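Local structure of amorpha-4,11-diene synthase (Artemisia annua, 4GAX) at residues L181-T184 with Q185-S189; E205-R208 with A209-P213; R279-I282 with V283-Y286; G372-N375 with I376-G380. The protein is a plant sesquiterpene synthase of the lyase class that probably ionises and rearranges farnesyl diphosphate, releasing diphosphate and a terpene product. One frame throughout, in Å; residues are numbered along the deposited sequence.

Contact 1: residues L181-T184 with Q185-S189; sequences LVFT and QSHLS
Phe-183 and His-187 sit one turn apart on the alpha-helix 175-194, in the all-helical N-terminal domain of the terpene synthase. Their rings meet at an oblique angle, planes 46° apart and centroids 4.5 Å apart. His-187 ND1 lies over one face of the Phe-183 ring, nearer the ring's margin than its centre. The closest touch is Phe-183 CE1 to His-187 CE1, at 3.3 Å. A chi1 of -74° swings the imidazole back over Phe-183, and chi2 near 90° brings ND1 to the carbonyl. ND1 donates to Phe-183 O at 3.1 Å, and this oxygen lies in the imidazole plane. Ser-186 OG donates to Phe-183 O at 2.9 Å. The backbone N of His-187 is a third donor to it. On the far side of the imidazole, NE2 is bonded to Lys-154 NZ. The Phe-183 ring also stacks with Phe-149. With alanine in place of the histidine, this Phe-183 face would probably lose its cover, and Phe-183 O and Lys-154 would each lose a partner. Elsewhere, Leu-181 CD1 rests against the carboxamide of Gln-185, 3.8 Å from NE2. At Gln-185 O, Ser-189 N and Ser-189 OG donate from opposite faces of the carbonyl plane, the hydroxyl at 2.8 Å.

Contact 2: residues E205-R208 with A209-P213; sequences EIQR and ALKKP
Gln-207 and Lys-211 pair along the last turns of helix 200-211, in a local helical contact that ends where the chain leaves the helix at Lys-212. Lys-211 NZ donates to Gln-207 OE1 at 3.0 Å, tilted 30° from the plane of the amide carbonyl. Lys-211 reaches it by folding: CG starts out opposite the backbone N (chi1 -162°), and bends further along the chain bring the ammonium back toward Gln-207. The other arm of the same amide, Gln-207 NE2, packs on Leu-210 CD1 at 3.6 Å. The two side chains cross at about a right angle. Leu-210 CD1 also touches Ile-206 CG2 at 3.9 Å, and these two side chains lie side by side. Both press on Leu-188 of helix 175-194. The two helices pack together here within the alpha-helical barrel of the N-terminal domain. Ala-209 faces helix 157-167 instead, and its carbonyl O accepts from Tyr-164 OH. On another side of the helix, Arg-208 forms a salt bridge with Glu-205, NH1 to OE2 at 2.9 Å. OE2 lies in the guanidinium plane, but NH1 meets it from the syn side, well out of the carboxylate plane. A second bond from NH1, to Glu-205 OE1, is weak. Arg-208 NH2 turns to helix 219-232, with a salt bridge to Glu-222 and a hydrogen bond to Gln-225. Backbone bonds run through the turn up to Lys-212 N, which donates to Arg-208 O at 3.0 Å.

Contact 3: residues R279-I282 with V283-Y286; sequences RDRI and VECY
A water links Asp-280 O, Val-283 N and Glu-284 OE1 at the start of helix 282-292. It donates to Glu-284 OE1 at 2.9 Å. Its bonds to Asp-280 O and Val-283 N are weak. Asp-280 O takes a second donor, Arg-281 NE, at 2.9 Å. This donor stands well above the carbonyl plane. Arg-281 is the N-cap residue. Its chain is bent, and its CD passes 3.4 Å from Glu-284 OE1. The guanidinium and carboxylate planes are 64° apart, and Arg-281 NE stays 4.3 Å from Glu-284 OE1, too far for an ion pair. Each group has its own partner elsewhere: Arg-281 NH1 bonds to Phe-542 O, and Glu-284 OE2 accepts from Trp-37 NE1. Glu-284 curls back toward the cap: chi1 of -70° and a bend at chi2 (73°) together bring OE1 to Arg-281. Regular helix bonds begin with Cys-285 N to Arg-281 O at 3.0 Å. Tyr-286 OH is hydrogen-bonded to Glu-258 of helix 238-269. Arg-279, Asp-280 and Arg-281 match the RxR motif, which in plant terpene synthases precedes the aspartate-rich metal-binding motif and is thought to help hold the departing diphosphate.

Contact 4: residues G372-N375 with I376-G380; sequences GKTN and IFNCG
Backbone bonds join Lys-373 to Phe-377, Thr-374 to Asn-378 and Asn-375 to Cys-379, and they open helix 374-399 of the all-helical metal-binding domain of the terpene synthase. Asn-378 N to Thr-374 O, at 2.8 Å, is the shortest of them. Lys-373 is the N-cap. Just before it, Gly-372 has a positive phi (75°) and closes the preceding helix 351-370 with a Schellman motif, so one helix ends and the next begins within a few residues. The polar side-chain link is made by a water. It donates to Asn-375 OD1 at 2.6 Å and accepts from Asn-378 ND2 at 2.6 Å, bridging two amides one turn apart. With chi1 at -73°, the Asn-378 amide leans back toward the start of the helix. Were Asn-378 replaced by alanine, the water would probably lose its amide donor and the Asn-375 amide be set freer to turn. The van der Waals contacts are few. The Thr-374 CG2 methyl lies alongside the Asn-378 amide, 3.4 Å from ND2. Between two carbons, Lys-373 CG runs beside Ile-376 CD1 at 4.2 Å. Phe-377 turns to helix 351-370, while Ile-376 and Cys-379 rest on Phe-439. The chemistry is that of an amphipathic helix start: amides and water on one side, and hydrophobic side chains against neighbouring helices on another.

Overall arrangement
Contacts 1 and 2 belong together. Their helices follow each other in the chain and touch through Leu-188, Ile-206 and Leu-210, with centres about 11 Å apart. Both are partly buried, but contact 1 relies on rings and a shared carbonyl, and contact 2 on charged and amide groups. Contacts 3 and 4 lie in the metal-binding domain, with centres about 27 Å apart and no touch. Both mark helix starts and both use a water. Contact 3 is buried and its polar groups are tied to residues of other elements, whereas contact 4 is at the surface. Contacts 1 and 4 are farthest apart, about 49 Å between centres, on opposite sides of the chain's centre.

Contact 1: residues L181-T184 with Q185-S189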
loop_
_atom_site.group_PDB
_atom_site.type_symbol
_atom_site.label_atom_id
_atom_site.label_comp_id
_atom_site.label_asym_id
_atom_site.label_seq_id
_atom_site.Cartn_x
_atom_site.Cartn_y
_atom_site.Cartn_z
ATOM N N LEU A 181 -15.559 -7.874 -16.054
ATOM C CA LEU A 181 -15.664 -6.683 -15.214
ATOM C C LEU A 181 -16.930 -5.911 -15.577
ATOM O O LEU A 181 -17.697 -5.494 -14.702
ATOM C CB LEU A 181 -14.423 -5.791 -15.363
ATOM C CG LEU A 181 -14.492 -4.465 -14.579
ATOM C CD1 LEU A 181 -14.837 -4.708 -13.096
ATOM C CD2 LEU A 181 -13.187 -3.668 -14.688
ATOM N N VAL A 182 -17.170 -5.745 -16.873
ATOM C CA VAL A 182 -18.373 -5.058 -17.341
ATOM C C VAL A 182 -19.639 -5.805 -16.909
ATOM O O VAL A 182 -20.597 -5.196 -16.426
ATOM C CB VAL A 182 -18.347 -4.883 -18.879
ATOM C CG1 VAL A 182 -19.697 -4.373 -19.395
ATOM C CG2 VAL A 182 -17.228 -3.933 -19.276
ATOM N N PHE A 183 -19.623 -7.126 -17.066
ATOM C CA PHE A 183 -20.761 -7.988 -16.729
ATOM C C PHE A 183 -21.084 -7.921 -15.221
ATOM O O PHE A 183 -22.200 -7.587 -14.818
ATOM C CB PHE A 183 -20.438 -9.425 -17.181
ATOM C CG PHE A 183 -21.481 -10.452 -16.806
ATOM C CD1 PHE A 183 -22.635 -10.600 -17.565
ATOM C CD2 PHE A 183 -21.281 -11.292 -15.721
ATOM C CE1 PHE A 183 -23.589 -11.548 -17.224
ATOM C CE2 PHE A 183 -22.233 -12.247 -15.371
ATOM C CZ PHE A 183 -23.382 -12.373 -16.124
ATOM N N THR A 184 -20.094 -8.199 -14.387
ATOM C CA THR A 184 -20.319 -8.206 -12.945
ATOM C C THR A 184 -20.709 -6.837 -12.411
ATOM O O THR A 184 -21.612 -6.734 -11.574
ATOM C CB THR A 184 -19.099 -8.730 -12.183
ATOM O OG1 THR A 184 -17.967 -7.921 -12.506
ATOM C CG2 THR A 184 -18.803 -10.187 -12.590
ATOM N N GLN A 185 -20.043 -5.789 -12.894
ATOM C CA GLN A 185 -20.371 -4.414 -12.477
ATOM C C GLN A 185 -21.826 -4.083 -12.718
ATOM O O GLN A 185 -22.494 -3.504 -11.850
ATOM C CB GLN A 185 -19.511 -3.390 -13.224
ATOM C CG GLN A 185 -18.288 -2.905 -12.465
ATOM C CD GLN A 185 -17.493 -1.882 -13.261
ATOM O OE1 GLN A 185 -17.797 -1.619 -14.428
ATOM N NE2 GLN A 185 -16.469 -1.302 -12.635
ATOM N N SER A 186 -22.326 -4.442 -13.899
ATOM C CA SER A 186 -23.700 -4.091 -14.247
ATOM C C SER A 186 -24.679 -4.909 -13.433
ATOM O O SER A 186 -25.672 -4.385 -12.939
ATOM C CB SER A 186 -23.978 -4.272 -15.748
ATOM O OG SER A 186 -23.949 -5.639 -16.122
ATOM N N HIS A 187 -24.399 -6.198 -13.279
ATOM C CA HIS A 187 -25.313 -7.041 -12.515
ATOM C C HIS A 187 -25.241 -6.785 -11.011
ATOM O O HIS A 187 -26.276 -6.704 -10.354
ATOM C CB HIS A 187 -25.120 -8.513 -12.870
ATOM C CG HIS A 187 -25.689 -8.863 -14.209
ATOM N ND1 HIS A 187 -24.957 -8.778 -15.378
ATOM C CD2 HIS A 187 -26.940 -9.232 -14.576
ATOM C CE1 HIS A 187 -25.727 -9.111 -16.399
ATOM N NE2 HIS A 187 -26.931 -9.396 -15.942
ATOM N N LEU A 188 -24.027 -6.636 -10.481
ATOM C CA LEU A 188 -23.854 -6.344 -9.057
ATOM C C LEU A 188 -24.498 -5.021 -8.640
ATOM O O LEU A 188 -25.114 -4.940 -7.568
ATOM C CB LEU A 188 -22.375 -6.416 -8.654
ATOM C CG LEU A 188 -21.762 -7.829 -8.606
ATOM C CD1 LEU A 188 -20.245 -7.770 -8.455
ATOM C CD2 LEU A 188 -22.376 -8.671 -7.478
ATOM N N SER A 189 -24.378 -3.992 -9.486
ATOM C CA SER A 189 -25.003 -2.696 -9.224
ATOM C C SER A 189 -26.503 -2.824 -8.992
ATOM O O SER A 189 -27.058 -2.245 -8.040
ATOM C CB SER A 189 -24.787 -1.739 -10.397
ATOM O OG SER A 189 -23.455 -1.273 -10.428
#

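Contact 2: residues E205-R208 with A209-P213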
loop_
_atom_site.group_PDB
_atom_site.type_symbol
_atom_site.label_atom_id
_atom_site.label_comp_id
_atom_site.label_asym_id
_atom_site.label_seq_id
_atom_site.Cartn_x
_atom_site.Cartn_y
_atom_site.Cartn_z
ATOM N N GLU A 205 -22.039 -4.758 1.383
ATOM C CA GLU A 205 -20.844 -5.495 0.999
ATOM C C GLU A 205 -20.589 -5.470 -0.517
ATOM O O GLU A 205 -19.436 -5.331 -0.956
ATOM C CB GLU A 205 -20.910 -6.931 1.510
ATOM C CG GLU A 205 -19.638 -7.728 1.277
ATOM C CD GLU A 205 -18.469 -7.254 2.140
ATOM O OE1 GLU A 205 -18.663 -6.405 3.044
ATOM O OE2 GLU A 205 -17.350 -7.753 1.914
ATOM N N ILE A 206 -21.651 -5.599 -1.312
ATOM C CA ILE A 206 -21.523 -5.428 -2.766
ATOM C C ILE A 206 -21.075 -3.994 -3.109
ATOM O O ILE A 206 -20.179 -3.782 -3.912
ATOM C CB ILE A 206 -22.857 -5.696 -3.463
ATOM C CG1 ILE A 206 -23.284 -7.146 -3.222
ATOM C CG2 ILE A 206 -22.757 -5.398 -4.966
ATOM C CD1 ILE A 206 -24.729 -7.430 -3.644
ATOM N N GLN A 207 -21.702 -3.000 -2.500
ATOM C CA GLN A 207 -21.390 -1.620 -2.863
ATOM C C GLN A 207 -19.980 -1.210 -2.437
ATOM O O GLN A 207 -19.328 -0.434 -3.134
ATOM C CB GLN A 207 -22.454 -0.656 -2.337
ATOM C CG GLN A 207 -23.246 0.065 -3.448
ATOM C CD GLN A 207 -22.364 0.636 -4.592
ATOM O OE1 GLN A 207 -21.271 1.187 -4.364
ATOM N NE2 GLN A 207 -22.857 0.510 -5.831
ATOM N N ARG A 208 -19.469 -1.758 -1.336
ATOM C CA ARG A 208 -18.079 -1.436 -0.984
ATOM C C ARG A 208 -17.124 -2.013 -2.027
ATOM O O ARG A 208 -16.193 -1.335 -2.454
ATOM C CB ARG A 208 -17.686 -1.851 0.450
ATOM C CG ARG A 208 -17.862 -3.318 0.808
ATOM C CD ARG A 208 -17.427 -3.595 2.269
ATOM N NE ARG A 208 -16.002 -3.401 2.443
ATOM C CZ ARG A 208 -15.098 -4.376 2.522
ATOM N NH1 ARG A 208 -15.448 -5.659 2.486
ATOM N NH2 ARG A 208 -13.823 -4.059 2.648
ATOM N N ALA A 209 -17.379 -3.248 -2.460
ATOM C CA ALA A 209 -16.566 -3.875 -3.496
ATOM C C ALA A 209 -16.590 -3.067 -4.797
ATOM O O ALA A 209 -15.548 -2.858 -5.436
ATOM C CB ALA A 209 -17.034 -5.308 -3.743
ATOM N N LEU A 210 -17.781 -2.623 -5.194
ATOM C CA LEU A 210 -17.921 -1.808 -6.401
ATOM C C LEU A 210 -17.187 -0.462 -6.293
ATOM O O LEU A 210 -16.645 0.047 -7.285
ATOM C CB LEU A 210 -19.405 -1.579 -6.713
ATOM C CG LEU A 210 -20.202 -2.829 -7.109
ATOM C CD1 LEU A 210 -21.669 -2.485 -7.363
ATOM C CD2 LEU A 210 -19.589 -3.501 -8.331
ATOM N N LYS A 211 -17.178 0.120 -5.094
ATOM C CA LYS A 211 -16.448 1.370 -4.853
ATOM C C LYS A 211 -14.930 1.166 -4.978
ATOM O O LYS A 211 -14.231 2.009 -5.546
ATOM C CB LYS A 211 -16.797 1.937 -3.472
ATOM C CG LYS A 211 -16.460 3.414 -3.274
ATOM C CD LYS A 211 -17.548 4.141 -2.459
ATOM C CE LYS A 211 -18.848 4.323 -3.260
ATOM N NZ LYS A 211 -19.985 3.450 -2.802
ATOM N N LYS A 212 -14.420 0.057 -4.453
ATOM C CA LYS A 212 -12.995 -0.258 -4.581
ATOM C C LYS A 212 -12.808 -1.757 -4.438
ATOM O O LYS A 212 -13.218 -2.362 -3.430
ATOM C CB LYS A 212 -12.162 0.471 -3.510
ATOM C CG LYS A 212 -10.660 0.140 -3.589
ATOM C CD LYS A 212 -9.849 0.856 -2.498
ATOM C CE LYS A 212 -9.772 2.356 -2.725
ATOM N NZ LYS A 212 -8.628 2.954 -1.946
ATOM N N PRO A 213 -12.208 -2.386 -5.454
ATOM C CA PRO A 213 -12.075 -3.835 -5.328
ATOM C C PRO A 213 -11.058 -4.230 -4.257
ATOM O O PRO A 213 -10.179 -3.429 -3.895
ATOM C CB PRO A 213 -11.614 -4.260 -6.711
ATOM C CG PRO A 213 -10.977 -3.042 -7.308
ATOM C CD PRO A 213 -11.709 -1.875 -6.748
#

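Contact 3: residues R279-I282 with V283-Y286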
loop_
_atom_site.group_PDB
_atom_site.type_symbol
_atom_site.label_atom_id
_atom_site.label_comp_id
_atom_site.label_asym_id
_atom_site.label_seq_id
_atom_site.Cartn_x
_atom_site.Cartn_y
_atom_site.Cartn_z
ATOM N N ARG A 279 5.458 21.237 7.543
ATOM C CA ARG A 279 4.201 20.756 8.105
ATOM C C ARG A 279 4.393 19.913 9.361
ATOM O O ARG A 279 5.422 19.260 9.534
ATOM C CB ARG A 279 3.484 19.895 7.061
ATOM C CG ARG A 279 3.468 20.495 5.670
ATOM C CD ARG A 279 3.204 19.448 4.595
ATOM N NE ARG A 279 3.232 20.062 3.271
ATOM C CZ ARG A 279 3.122 19.399 2.126
ATOM N NH1 ARG A 279 2.975 18.079 2.128
ATOM N NH2 ARG A 279 3.161 20.060 0.975
ATOM N N ASP A 280 3.378 19.913 10.220
ATOM C CA ASP A 280 3.349 19.051 11.402
ATOM C C ASP A 280 2.444 17.848 11.084
ATOM O O ASP A 280 1.229 17.886 11.348
ATOM C CB ASP A 280 2.812 19.836 12.603
ATOM C CG ASP A 280 2.901 19.058 13.910
ATOM O OD1 ASP A 280 3.618 18.034 13.955
ATOM O OD2 ASP A 280 2.257 19.482 14.902
ATOM N N ARG A 281 3.032 16.792 10.518
ATOM C CA ARG A 281 2.257 15.674 9.963
ATOM C C ARG A 281 2.758 14.288 10.345
ATOM O O ARG A 281 2.739 13.364 9.507
ATOM C CB ARG A 281 2.219 15.765 8.432
ATOM C CG ARG A 281 1.493 17.006 7.895
ATOM C CD ARG A 281 0.017 16.979 8.267
ATOM N NE ARG A 281 -0.415 18.215 8.921
ATOM C CZ ARG A 281 -0.858 19.287 8.276
ATOM N NH1 ARG A 281 -0.929 19.286 6.954
ATOM N NH2 ARG A 281 -1.232 20.363 8.951
ATOM N N ILE A 282 3.175 14.103 11.593
ATOM C CA ILE A 282 3.742 12.797 11.950
ATOM C C ILE A 282 2.716 11.655 11.827
ATOM O O ILE A 282 3.065 10.539 11.434
ATOM C CB ILE A 282 4.442 12.804 13.327
ATOM C CG1 ILE A 282 5.433 11.643 13.421
ATOM C CG2 ILE A 282 3.434 12.746 14.463
ATOM C CD1 ILE A 282 6.496 11.635 12.300
ATOM N N VAL A 283 1.447 11.940 12.119
ATOM C CA VAL A 283 0.413 10.904 12.055
ATOM C C VAL A 283 0.267 10.444 10.614
ATOM O O VAL A 283 0.181 9.246 10.322
ATOM C CB VAL A 283 -0.952 11.410 12.581
ATOM C CG1 VAL A 283 -2.034 10.331 12.379
ATOM C CG2 VAL A 283 -0.844 11.792 14.054
ATOM N N GLU A 284 0.281 11.419 9.716
ATOM C CA GLU A 284 0.221 11.172 8.281
ATOM C C GLU A 284 1.415 10.369 7.748
ATOM O O GLU A 284 1.255 9.493 6.895
ATOM C CB GLU A 284 0.069 12.506 7.541
ATOM C CG GLU A 284 -1.310 13.174 7.746
ATOM C CD GLU A 284 -1.530 13.788 9.146
ATOM O OE1 GLU A 284 -0.550 14.001 9.901
ATOM O OE2 GLU A 284 -2.701 14.062 9.496
ATOM N N CYS A 285 2.613 10.644 8.248
ATOM C CA CYS A 285 3.784 9.886 7.793
ATOM C C CYS A 285 3.674 8.449 8.283
ATOM O O CYS A 285 3.991 7.505 7.559
ATOM C CB CYS A 285 5.077 10.514 8.310
ATOM S SG CYS A 285 5.375 12.201 7.690
ATOM N N TYR A 286 3.226 8.285 9.521
ATOM C CA TYR A 286 3.049 6.942 10.076
ATOM C C TYR A 286 2.002 6.127 9.297
ATOM O O TYR A 286 2.206 4.945 9.027
ATOM C CB TYR A 286 2.660 7.009 11.562
ATOM C CG TYR A 286 2.422 5.628 12.111
ATOM C CD1 TYR A 286 1.162 5.221 12.527
ATOM C CD2 TYR A 286 3.457 4.715 12.170
ATOM C CE1 TYR A 286 0.948 3.912 13.006
ATOM C CE2 TYR A 286 3.262 3.420 12.639
ATOM C CZ TYR A 286 2.002 3.025 13.055
ATOM O OH TYR A 286 1.816 1.733 13.511
HETATM O O HOH W 1 -0.132 14.950 12.599
#

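Contact 4: residues G372-N375 with I376-G380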
loop_
_atom_site.group_PDB
_atom_site.type_symbol
_atom_site.label_atom_id
_atom_site.label_comp_id
_atom_site.label_asym_id
_atom_site.label_seq_id
_atom_site.Cartn_x
_atom_site.Cartn_y
_atom_site.Cartn_z
ATOM N N GLY A 372 26.190 -6.692 10.616
ATOM C CA GLY A 372 27.103 -7.011 9.532
ATOM C C GLY A 372 26.558 -6.632 8.164
ATOM O O GLY A 372 26.947 -7.215 7.149
ATOM N N LYS A 373 25.670 -5.643 8.128
ATOM C CA LYS A 373 24.998 -5.288 6.881
ATOM C C LYS A 373 25.286 -3.869 6.407
ATOM O O LYS A 373 24.390 -3.177 5.918
ATOM C CB LYS A 373 23.498 -5.510 7.018
ATOM C CG LYS A 373 23.137 -6.991 7.041
ATOM C CD LYS A 373 21.906 -7.269 7.874
ATOM C CE LYS A 373 21.704 -8.782 7.996
ATOM N NZ LYS A 373 20.629 -9.127 8.973
ATOM N N THR A 374 26.536 -3.452 6.561
ATOM C CA THR A 374 26.972 -2.134 6.124
ATOM C C THR A 374 26.797 -1.954 4.619
ATOM O O THR A 374 26.459 -0.860 4.152
ATOM C CB THR A 374 28.420 -1.884 6.561
ATOM O OG1 THR A 374 28.453 -1.800 7.991
ATOM C CG2 THR A 374 28.976 -0.595 5.968
ATOM N N ASN A 375 26.997 -3.033 3.862
ATOM C CA ASN A 375 26.839 -2.964 2.410
ATOM C C ASN A 375 25.406 -2.660 2.016
ATOM O O ASN A 375 25.168 -1.929 1.061
ATOM C CB ASN A 375 27.335 -4.243 1.732
ATOM C CG ASN A 375 28.839 -4.414 1.862
ATOM O OD1 ASN A 375 29.593 -3.431 1.854
ATOM N ND2 ASN A 375 29.284 -5.660 1.999
ATOM N N ILE A 376 24.456 -3.215 2.764
ATOM C CA ILE A 376 23.049 -2.903 2.552
ATOM C C ILE A 376 22.765 -1.458 2.966
ATOM O O ILE A 376 22.016 -0.752 2.288
ATOM C CB ILE A 376 22.129 -3.923 3.274
ATOM C CG1 ILE A 376 21.899 -5.133 2.362
ATOM C CG2 ILE A 376 20.782 -3.306 3.665
ATOM C CD1 ILE A 376 22.097 -6.462 3.049
ATOM N N PHE A 377 23.384 -0.986 4.045
ATOM C CA PHE A 377 23.189 0.422 4.382
ATOM C C PHE A 377 23.723 1.335 3.274
ATOM O O PHE A 377 23.065 2.307 2.880
ATOM C CB PHE A 377 23.819 0.817 5.724
ATOM C CG PHE A 377 23.718 2.292 6.000
ATOM C CD1 PHE A 377 22.531 2.838 6.479
ATOM C CD2 PHE A 377 24.778 3.142 5.716
ATOM C CE1 PHE A 377 22.414 4.199 6.704
ATOM C CE2 PHE A 377 24.667 4.508 5.935
ATOM C CZ PHE A 377 23.478 5.035 6.426
ATOM N N ASN A 378 24.915 1.026 2.772
ATOM C CA ASN A 378 25.553 1.894 1.795
ATOM C C ASN A 378 24.789 1.901 0.477
ATOM O O ASN A 378 24.727 2.920 -0.200
ATOM C CB ASN A 378 27.020 1.502 1.576
ATOM C CG ASN A 378 27.903 1.878 2.752
ATOM O OD1 ASN A 378 27.662 2.879 3.436
ATOM N ND2 ASN A 378 28.937 1.077 2.993
ATOM N N CYS A 379 24.215 0.760 0.110
ATOM C CA CYS A 379 23.345 0.718 -1.057
ATOM C C CYS A 379 22.143 1.636 -0.857
ATOM O O CYS A 379 21.842 2.459 -1.722
ATOM C CB CYS A 379 22.895 -0.716 -1.354
ATOM S SG CYS A 379 24.220 -1.765 -2.035
ATOM N N GLY A 380 21.476 1.514 0.292
ATOM C CA GLY A 380 20.350 2.385 0.620
ATOM C C GLY A 380 20.720 3.864 0.598
ATOM O O GLY A 380 19.994 4.697 0.046
HETATM O O HOH W 2 29.537 -0.853 1.323
#